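Local structure of cell division control protein 45 cdc45 putative (Entamoeba histolytica, 6CC2) at residues A[360-366]-A[393-399]; A[209-213]-A[354-359]. The protein probably acts in chromosomal DNA replication as the Cdc45 subunit of the CMG helicase, the complex of Cdc45, MCM2-7 and GINS. All coordinates share one frame. Residue numbers count along the deposited sequence, not the author numbering.

Contact 1 of 2, residues A[360-366]-A[393-399]; sequences AIGSIIT and YDFGFAK
Ala360 sets its methyl group in the notch formed by two aromatic rings of residues 393-399: its CB lies 3.8 Å from Tyr393 CD1, at the edge of that ring, and also 3.8 Å from Phe397 CD1. Beside it the backbones come closest, Ala360 CA standing 4.1 Å from Gly396 CA. A CB modelled on Gly396 would sit 2.7 Å from Ala360 CB, a clash, so the missing side chain is what admits this spacing. Residues 360-364 and 393-399 are helical, their axes 7.8 Å apart at closest approach and crossing at +72°. This is a tight crossing through small residues, joining the end of helix 354-364 to the first turns of helix 393-417; helix 374-385, which links them in sequence, adds Leu384 against both Ile361 and Tyr393. Ile364, with chi1 and chi2 both m, brings CD1 to 3.3 Å from Phe395 CD2 at the ring edge and 3.9 Å from Gly396 CA. Past Ile364 the helix ends: Ile365 has phi/psi -85/4°, Thr366 is extended at -84/124°, and Thr366 OG1 donates to Gly362 O (2.7 Å). Lys399, all-trans along its four chi angles, passes Ser363 (OG to Lys399 CG 3.0 Å) to reach this carbonyl-rich end. Its NZ donates to Thr366 O at 2.8 Å, and weakly to Ser363 O at 3.0 Å and Ile364 O at 3.3 Å.

Contact 2 of 2, residues A[209-213]-A[354-359]; sequences CDQYI and AFDAAH
Residues 209-213 form the last turn of helix 199-213, and residues 354-359 the start of helix 354-364. Their short axes approach to 9.2 Å and cross at -69°, a buried crossing of helices far apart in sequence, beside helix 33-48 of the parallel-sheet part. Two CA pairs set the register, Cys209 with Phe355 and Asp210 with Ala358, both 5.5 Å apart.

Aromatic contacts dominate. Cys209 (chi1 m) holds SG over the face of the Phe355 ring, 3.6 Å from the centroid and 10° off the normal, a sulfur-aromatic contact. Ile213 (m, t) places CD1 over the His359 ring, 3.5 Å from its centroid and 11° off the normal, a CH-pi interaction; the same CD1 meets the edge of Phe355 at CD1, 3.9 Å away. The Tyr212 and Phe355 rings touch rim to rim, centroids 6.0 Å apart and planes at 60°.

Apolar contacts add to this: Cys209 SG to Ala354 CB is 3.6 Å, Cys209 CB to Ala358 CB 4.0 Å, and Ile213 CD1 to Ala358 CB 3.7 Å.

The polar link runs through one water, which donates to Asp210 OD1 (2.8 Å) and Ala358 O (3.0 Å), while Asp210 OD2 accepts from the backbone N of Asp34, at helix 33-48.

The direct contact is thus apolar and aromatic, and the water joins an acidic side chain and a carbonyl, both acting here as acceptors.

How the contacts relate
Helix 354-364 is common to both contacts: its first turns pack on helix 199-213 in contact 2, its last turns and end on helix 393-417 in contact 1. The crossing angles are similar in size but opposite in sign. Both contacts are largely buried: the centre of contact 2 lies about 8 Å, and that of contact 1 about 12 Å, from the centre of the chain, contact 1 including the exposed Phe395. Contact 2 relies on sulfur, methyl and ring-face interactions, whereas contact 1 combines closer backbones with a lysine at a helix end. Their centres are about 11 Å apart, and they touch: Tyr393 CE1 packs 3.6 Å from Ala357 CB, and Phe397 CE1 3.6 Å from Asp356 O.

Contact 1 of 2, residues A[360-366]-A[393-399]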
ATOM      1  N   ALA A 360      -0.230   8.618   5.495  1.00 14.55           N
ATOM      2  CA  ALA A 360       0.101   9.892   4.881  1.00 17.01           C
ATOM      3  C   ALA A 360       0.941   9.680   3.634  1.00 18.43           C
ATOM      4  O   ALA A 360       0.675  10.269   2.586  1.00 19.26           O
ATOM      5  CB  ALA A 360       0.860  10.780   5.869  1.00 18.27           C
ATOM      6  N   ILE A 361       1.991   8.850   3.743  1.00 15.89           N
ATOM      7  CA  ILE A 361       2.862   8.601   2.593  1.00 15.58           C
ATOM      8  C   ILE A 361       2.107   7.845   1.512  1.00 16.44           C
ATOM      9  O   ILE A 361       2.255   8.138   0.313  1.00 16.65           O
ATOM     10  CB  ILE A 361       4.130   7.850   3.044  1.00 15.76           C
ATOM     11  CG1 ILE A 361       4.889   8.687   4.081  1.00 17.87           C
ATOM     12  CG2 ILE A 361       5.032   7.518   1.843  1.00 18.31           C
ATOM     13  CD1 ILE A 361       5.949   7.916   4.854  1.00 20.02           C
ATOM     14  N   GLY A 362       1.283   6.861   1.908  1.00 15.81           N
ATOM     15  CA  GLY A 362       0.496   6.133   0.931  1.00 20.39           C
ATOM     16  C   GLY A 362      -0.409   7.057   0.135  1.00 19.50           C
ATOM     17  O   GLY A 362      -0.574   6.894  -1.078  1.00 18.45           O
ATOM     18  N   SER A 363      -0.967   8.065   0.800  1.00 17.42           N
ATOM     19  CA  SER A 363      -1.785   9.044   0.105  1.00 18.10           C
ATOM     20  C   SER A 363      -0.953   9.921  -0.816  1.00 18.41           C
ATOM     21  O   SER A 363      -1.357  10.201  -1.950  1.00 19.29           O
ATOM     22  CB  SER A 363      -2.545   9.896   1.129  1.00 22.06           C
ATOM     23  OG  SER A 363      -3.344  10.883   0.483  1.00 28.37           O
ATOM     24  N   ILE A 364       0.221  10.361  -0.357  1.00 17.61           N
ATOM     25  CA  ILE A 364       1.064  11.207  -1.215  1.00 20.80           C
ATOM     26  C   ILE A 364       1.409  10.488  -2.521  1.00 20.54           C
ATOM     27  O   ILE A 364       1.424  11.100  -3.599  1.00 22.70           O
ATOM     28  CB  ILE A 364       2.338  11.633  -0.460  1.00 23.11           C
ATOM     29  CG1 ILE A 364       2.022  12.612   0.648  1.00 24.07           C
ATOM     30  CG2 ILE A 364       3.371  12.231  -1.432  1.00 25.32           C
ATOM     31  CD1 ILE A 364       1.322  13.860   0.209  1.00 31.79           C
ATOM     32  N   ILE A 365       1.702   9.186  -2.465  1.00 18.73           N
ATOM     33  CA  ILE A 365       2.111   8.465  -3.667  1.00 21.68           C
ATOM     34  C   ILE A 365       0.921   7.954  -4.481  1.00 23.64           C
ATOM     35  O   ILE A 365       1.108   7.257  -5.486  1.00 23.75           O
ATOM     36  CB  ILE A 365       3.054   7.286  -3.333  1.00 19.94           C
ATOM     37  CG1 ILE A 365       2.336   6.200  -2.549  1.00 21.37           C
ATOM     38  CG2 ILE A 365       4.276   7.793  -2.572  1.00 19.35           C
ATOM     39  CD1 ILE A 365       3.152   4.924  -2.437  1.00 23.04           C
ATOM     40  N   THR A 366      -0.304   8.267  -4.069  1.00 20.17           N
ATOM     41  CA  THR A 366      -1.471   7.958  -4.881  1.00 20.67           C
ATOM     42  C   THR A 366      -1.663   9.064  -5.907  1.00 20.52           C
ATOM     43  O   THR A 366      -1.809  10.225  -5.538  1.00 20.61           O
ATOM     44  CB  THR A 366      -2.702   7.831  -3.989  1.00 21.99           C
ATOM     45  OG1 THR A 366      -2.492   6.780  -3.027  1.00 20.03           O
ATOM     46  CG2 THR A 366      -3.950   7.512  -4.832  1.00 23.43           C
ATOM     47  N   TYR A 393       3.978  16.206   7.503  1.00 19.74           N
ATOM     48  CA  TYR A 393       2.956  15.173   7.472  1.00 20.41           C
ATOM     49  C   TYR A 393       1.552  15.749   7.362  1.00 20.53           C
ATOM     50  O   TYR A 393       0.639  15.035   6.938  1.00 21.23           O
ATOM     51  CB  TYR A 393       3.050  14.289   8.719  1.00 20.40           C
ATOM     52  CG  TYR A 393       4.128  13.220   8.582  1.00 20.35           C
ATOM     53  CD1 TYR A 393       3.875  12.047   7.891  1.00 20.13           C
ATOM     54  CD2 TYR A 393       5.389  13.404   9.132  1.00 21.10           C
ATOM     55  CE1 TYR A 393       4.836  11.079   7.746  1.00 19.73           C
ATOM     56  CE2 TYR A 393       6.372  12.456   8.984  1.00 22.26           C
ATOM     57  CZ  TYR A 393       6.089  11.287   8.290  1.00 22.12           C
ATOM     58  OH  TYR A 393       7.062  10.336   8.148  1.00 22.32           O
ATOM     59  N   ASP A 394       1.370  17.028   7.683  1.00 22.30           N
ATOM     60  CA  ASP A 394       0.025  17.608   7.615  1.00 23.56           C
ATOM     61  C   ASP A 394      -0.558  17.500   6.213  1.00 23.83           C
ATOM     62  O   ASP A 394      -1.756  17.220   6.058  1.00 21.32           O
ATOM     63  CB  ASP A 394       0.051  19.065   8.069  1.00 26.13           C
ATOM     64  CG  ASP A 394       0.216  19.196   9.565  1.00 36.39           C
ATOM     65  OD1 ASP A 394      -0.034  18.198  10.273  1.00 38.94           O
ATOM     66  OD2 ASP A 394       0.587  20.295  10.027  1.00 38.73           O
ATOM     67  N   PHE A 395       0.265  17.724   5.184  1.00 25.59           N
ATOM     68  CA  PHE A 395      -0.218  17.640   3.808  1.00 27.01           C
ATOM     69  C   PHE A 395      -0.680  16.221   3.480  1.00 22.62           C
ATOM     70  O   PHE A 395      -1.711  16.035   2.820  1.00 23.87           O
ATOM     71  CB  PHE A 395       0.885  18.084   2.845  1.00 33.87           C
ATOM     72  CG  PHE A 395       0.456  18.129   1.404  1.00 46.26           C
ATOM     73  CD1 PHE A 395      -0.303  19.184   0.924  1.00 54.21           C
ATOM     74  CD2 PHE A 395       0.813  17.118   0.532  1.00 50.81           C
ATOM     75  CE1 PHE A 395      -0.697  19.225  -0.399  1.00 54.39           C
ATOM     76  CE2 PHE A 395       0.419  17.153  -0.793  1.00 53.42           C
ATOM     77  CZ  PHE A 395      -0.334  18.207  -1.257  1.00 55.04           C
ATOM     78  N   GLY A 396       0.072  15.216   3.925  1.00 20.91           N
ATOM     79  CA  GLY A 396      -0.337  13.833   3.708  1.00 20.60           C
ATOM     80  C   GLY A 396      -1.599  13.470   4.465  1.00 19.53           C
ATOM     81  O   GLY A 396      -2.470  12.793   3.924  1.00 18.66           O
ATOM     82  N   PHE A 397      -1.700  13.892   5.730  1.00 19.28           N
ATOM     83  CA  PHE A 397      -2.924  13.666   6.486  1.00 21.01           C
ATOM     84  C   PHE A 397      -4.116  14.284   5.757  1.00 19.98           C
ATOM     85  O   PHE A 397      -5.172  13.658   5.612  1.00 19.70           O
ATOM     86  CB  PHE A 397      -2.830  14.265   7.890  1.00 19.78           C
ATOM     87  CG  PHE A 397      -1.748  13.676   8.762  1.00 19.94           C
ATOM     88  CD1 PHE A 397      -1.264  12.395   8.563  1.00 20.00           C
ATOM     89  CD2 PHE A 397      -1.214  14.431   9.804  1.00 19.98           C
ATOM     90  CE1 PHE A 397      -0.257  11.890   9.375  1.00 18.94           C
ATOM     91  CE2 PHE A 397      -0.222  13.926  10.619  1.00 20.94           C
ATOM     92  CZ  PHE A 397       0.252  12.644  10.414  1.00 19.27           C
ATOM     93  N   ALA A 398      -3.947  15.520   5.266  1.00 20.51           N
ATOM     94  CA  ALA A 398      -5.068  16.201   4.612  1.00 20.95           C
ATOM     95  C   ALA A 398      -5.481  15.486   3.334  1.00 20.43           C
ATOM     96  O   ALA A 398      -6.687  15.340   3.056  1.00 21.15           O
ATOM     97  CB  ALA A 398      -4.700  17.651   4.305  1.00 22.09           C
ATOM     98  N   LYS A 399      -4.499  15.050   2.532  1.00 19.70           N
ATOM     99  CA  LYS A 399      -4.828  14.360   1.291  1.00 19.92           C
ATOM    100  C   LYS A 399      -5.556  13.049   1.582  1.00 20.76           C
ATOM    101  O   LYS A 399      -6.554  12.716   0.917  1.00 18.94           O
ATOM    102  CB  LYS A 399      -3.570  14.088   0.475  1.00 20.84           C
ATOM    103  CG  LYS A 399      -3.845  13.509  -0.907  1.00 21.53           C
ATOM    104  CD  LYS A 399      -2.533  13.308  -1.707  1.00 21.35           C
ATOM    105  CE  LYS A 399      -2.816  12.715  -3.085  1.00 20.08           C
ATOM    106  NZ  LYS A 399      -1.554  12.499  -3.866  1.00 23.56           N
TER

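Contact 2 of 2, residues A[209-213]-A[354-359]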
ATOM      1  N   CYS A 209       3.704  -1.376   8.747  1.00 17.09           N
ATOM      2  CA  CYS A 209       2.379  -0.783   8.826  1.00 16.40           C
ATOM      3  C   CYS A 209       1.738  -0.696   7.436  1.00 15.31           C
ATOM      4  O   CYS A 209       0.535  -0.947   7.288  1.00 16.94           O
ATOM      5  CB  CYS A 209       2.449   0.613   9.444  1.00 16.84           C
ATOM      6  SG  CYS A 209       2.780   0.603  11.204  1.00 19.43           S
ATOM      7  N   ASP A 210       2.526  -0.329   6.418  1.00 15.38           N
ATOM      8  CA  ASP A 210       2.013  -0.309   5.038  1.00 15.21           C
ATOM      9  C   ASP A 210       1.493  -1.686   4.634  1.00 14.08           C
ATOM     10  O   ASP A 210       0.409  -1.813   4.046  1.00 15.39           O
ATOM     11  CB  ASP A 210       3.108   0.160   4.079  1.00 20.52           C
ATOM     12  CG  ASP A 210       2.662   0.116   2.624  1.00 24.79           C
ATOM     13  OD1 ASP A 210       1.582   0.672   2.314  1.00 22.35           O
ATOM     14  OD2 ASP A 210       3.402  -0.473   1.776  1.00 22.27           O
ATOM     15  N   GLN A 211       2.262  -2.743   4.924  1.00 14.51           N
ATOM     16  CA  GLN A 211       1.776  -4.091   4.605  1.00 17.02           C
ATOM     17  C   GLN A 211       0.433  -4.378   5.268  1.00 14.90           C
ATOM     18  O   GLN A 211      -0.460  -4.983   4.656  1.00 16.23           O
ATOM     19  CB  GLN A 211       2.776  -5.144   5.060  1.00 17.99           C
ATOM     20  CG  GLN A 211       4.012  -5.270   4.205  1.00 20.11           C
ATOM     21  CD  GLN A 211       4.807  -6.481   4.640  1.00 18.94           C
ATOM     22  OE1 GLN A 211       5.164  -6.614   5.808  1.00 18.13           O
ATOM     23  NE2 GLN A 211       5.047  -7.394   3.700  1.00 19.07           N
ATOM     24  N   TYR A 212       0.273  -3.995   6.527  1.00 14.29           N
ATOM     25  CA  TYR A 212      -0.974  -4.307   7.233  1.00 15.98           C
ATOM     26  C   TYR A 212      -2.123  -3.470   6.689  1.00 15.67           C
ATOM     27  O   TYR A 212      -3.212  -3.992   6.418  1.00 17.45           O
ATOM     28  CB  TYR A 212      -0.789  -4.098   8.751  1.00 17.60           C
ATOM     29  CG  TYR A 212      -2.001  -4.416   9.572  1.00 19.00           C
ATOM     30  CD1 TYR A 212      -2.430  -5.738   9.770  1.00 19.68           C
ATOM     31  CD2 TYR A 212      -2.750  -3.396  10.159  1.00 21.39           C
ATOM     32  CE1 TYR A 212      -3.543  -6.028  10.526  1.00 18.42           C
ATOM     33  CE2 TYR A 212      -3.870  -3.679  10.933  1.00 21.47           C
ATOM     34  CZ  TYR A 212      -4.270  -4.991  11.106  1.00 21.38           C
ATOM     35  OH  TYR A 212      -5.391  -5.268  11.855  1.00 22.43           O
ATOM     36  N   ILE A 213      -1.913  -2.150   6.523  1.00 15.26           N
ATOM     37  CA  ILE A 213      -2.925  -1.293   5.913  1.00 15.94           C
ATOM     38  C   ILE A 213      -3.356  -1.838   4.557  1.00 18.08           C
ATOM     39  O   ILE A 213      -4.541  -1.790   4.191  1.00 17.85           O
ATOM     40  CB  ILE A 213      -2.381   0.147   5.775  1.00 16.57           C
ATOM     41  CG1 ILE A 213      -2.263   0.789   7.137  1.00 18.19           C
ATOM     42  CG2 ILE A 213      -3.275   0.973   4.863  1.00 19.92           C
ATOM     43  CD1 ILE A 213      -1.426   2.096   7.152  1.00 21.78           C
ATOM     44  N   ALA A 354       3.635   5.141  13.259  1.00 18.03           N
ATOM     45  CA  ALA A 354       4.017   4.587  11.963  1.00 17.70           C
ATOM     46  C   ALA A 354       2.800   4.254  11.117  1.00 18.74           C
ATOM     47  O   ALA A 354       2.915   4.232   9.892  1.00 17.10           O
ATOM     48  CB  ALA A 354       4.911   3.367  12.165  1.00 17.11           C
ATOM     49  N   PHE A 355       1.621   4.022  11.735  1.00 16.13           N
ATOM     50  CA  PHE A 355       0.409   3.882  10.944  1.00 17.18           C
ATOM     51  C   PHE A 355       0.000   5.215  10.343  1.00 15.61           C
ATOM     52  O   PHE A 355      -0.368   5.287   9.162  1.00 16.23           O
ATOM     53  CB  PHE A 355      -0.734   3.332  11.790  1.00 18.40           C
ATOM     54  CG  PHE A 355      -0.714   1.839  11.950  1.00 19.09           C
ATOM     55  CD1 PHE A 355      -0.810   1.017  10.845  1.00 20.93           C
ATOM     56  CD2 PHE A 355      -0.618   1.267  13.188  1.00 21.14           C
ATOM     57  CE1 PHE A 355      -0.821  -0.359  10.992  1.00 21.87           C
ATOM     58  CE2 PHE A 355      -0.641  -0.106  13.338  1.00 20.35           C
ATOM     59  CZ  PHE A 355      -0.727  -0.907  12.236  1.00 19.49           C
ATOM     60  N   ASP A 356       0.055   6.287  11.148  1.00 16.57           N
ATOM     61  CA  ASP A 356      -0.274   7.610  10.629  1.00 18.34           C
ATOM     62  C   ASP A 356       0.631   7.948   9.453  1.00 15.82           C
ATOM     63  O   ASP A 356       0.181   8.454   8.413  1.00 16.24           O
ATOM     64  CB  ASP A 356      -0.110   8.690  11.695  1.00 17.73           C
ATOM     65  CG  ASP A 356      -1.022   8.501  12.895  1.00 18.35           C
ATOM     66  OD1 ASP A 356      -2.160   8.020  12.746  1.00 20.37           O
ATOM     67  OD2 ASP A 356      -0.555   8.877  14.030  1.00 20.17           O
ATOM     68  N   ALA A 357       1.934   7.713   9.630  1.00 16.84           N
ATOM     69  CA  ALA A 357       2.896   8.027   8.588  1.00 17.50           C
ATOM     70  C   ALA A 357       2.674   7.175   7.343  1.00 16.32           C
ATOM     71  O   ALA A 357       2.797   7.679   6.213  1.00 16.24           O
ATOM     72  CB  ALA A 357       4.306   7.829   9.128  1.00 17.65           C
ATOM     73  N   ALA A 358       2.377   5.873   7.521  1.00 15.22           N
ATOM     74  CA  ALA A 358       2.095   5.038   6.358  1.00 14.79           C
ATOM     75  C   ALA A 358       0.842   5.510   5.609  1.00 17.05           C
ATOM     76  O   ALA A 358       0.799   5.497   4.365  1.00 17.31           O
ATOM     77  CB  ALA A 358       1.979   3.587   6.776  1.00 15.26           C
ATOM     78  N   HIS A 359      -0.185   5.933   6.332  1.00 15.65           N
ATOM     79  CA  HIS A 359      -1.372   6.474   5.660  1.00 16.34           C
ATOM     80  C   HIS A 359      -1.005   7.736   4.881  1.00 15.64           C
ATOM     81  O   HIS A 359      -1.430   7.918   3.732  1.00 17.55           O
ATOM     82  CB  HIS A 359      -2.484   6.787   6.672  1.00 17.87           C
ATOM     83  CG  HIS A 359      -3.223   5.594   7.163  1.00 18.07           C
ATOM     84  ND1 HIS A 359      -3.916   4.745   6.326  1.00 18.04           N
ATOM     85  CD2 HIS A 359      -3.432   5.140   8.424  1.00 17.83           C
ATOM     86  CE1 HIS A 359      -4.495   3.799   7.046  1.00 19.86           C
ATOM     87  NE2 HIS A 359      -4.224   4.016   8.322  1.00 18.56           N
TER
HETATM   88  O   HOH W   1       0.077   2.742   3.510  1.00 24.39           O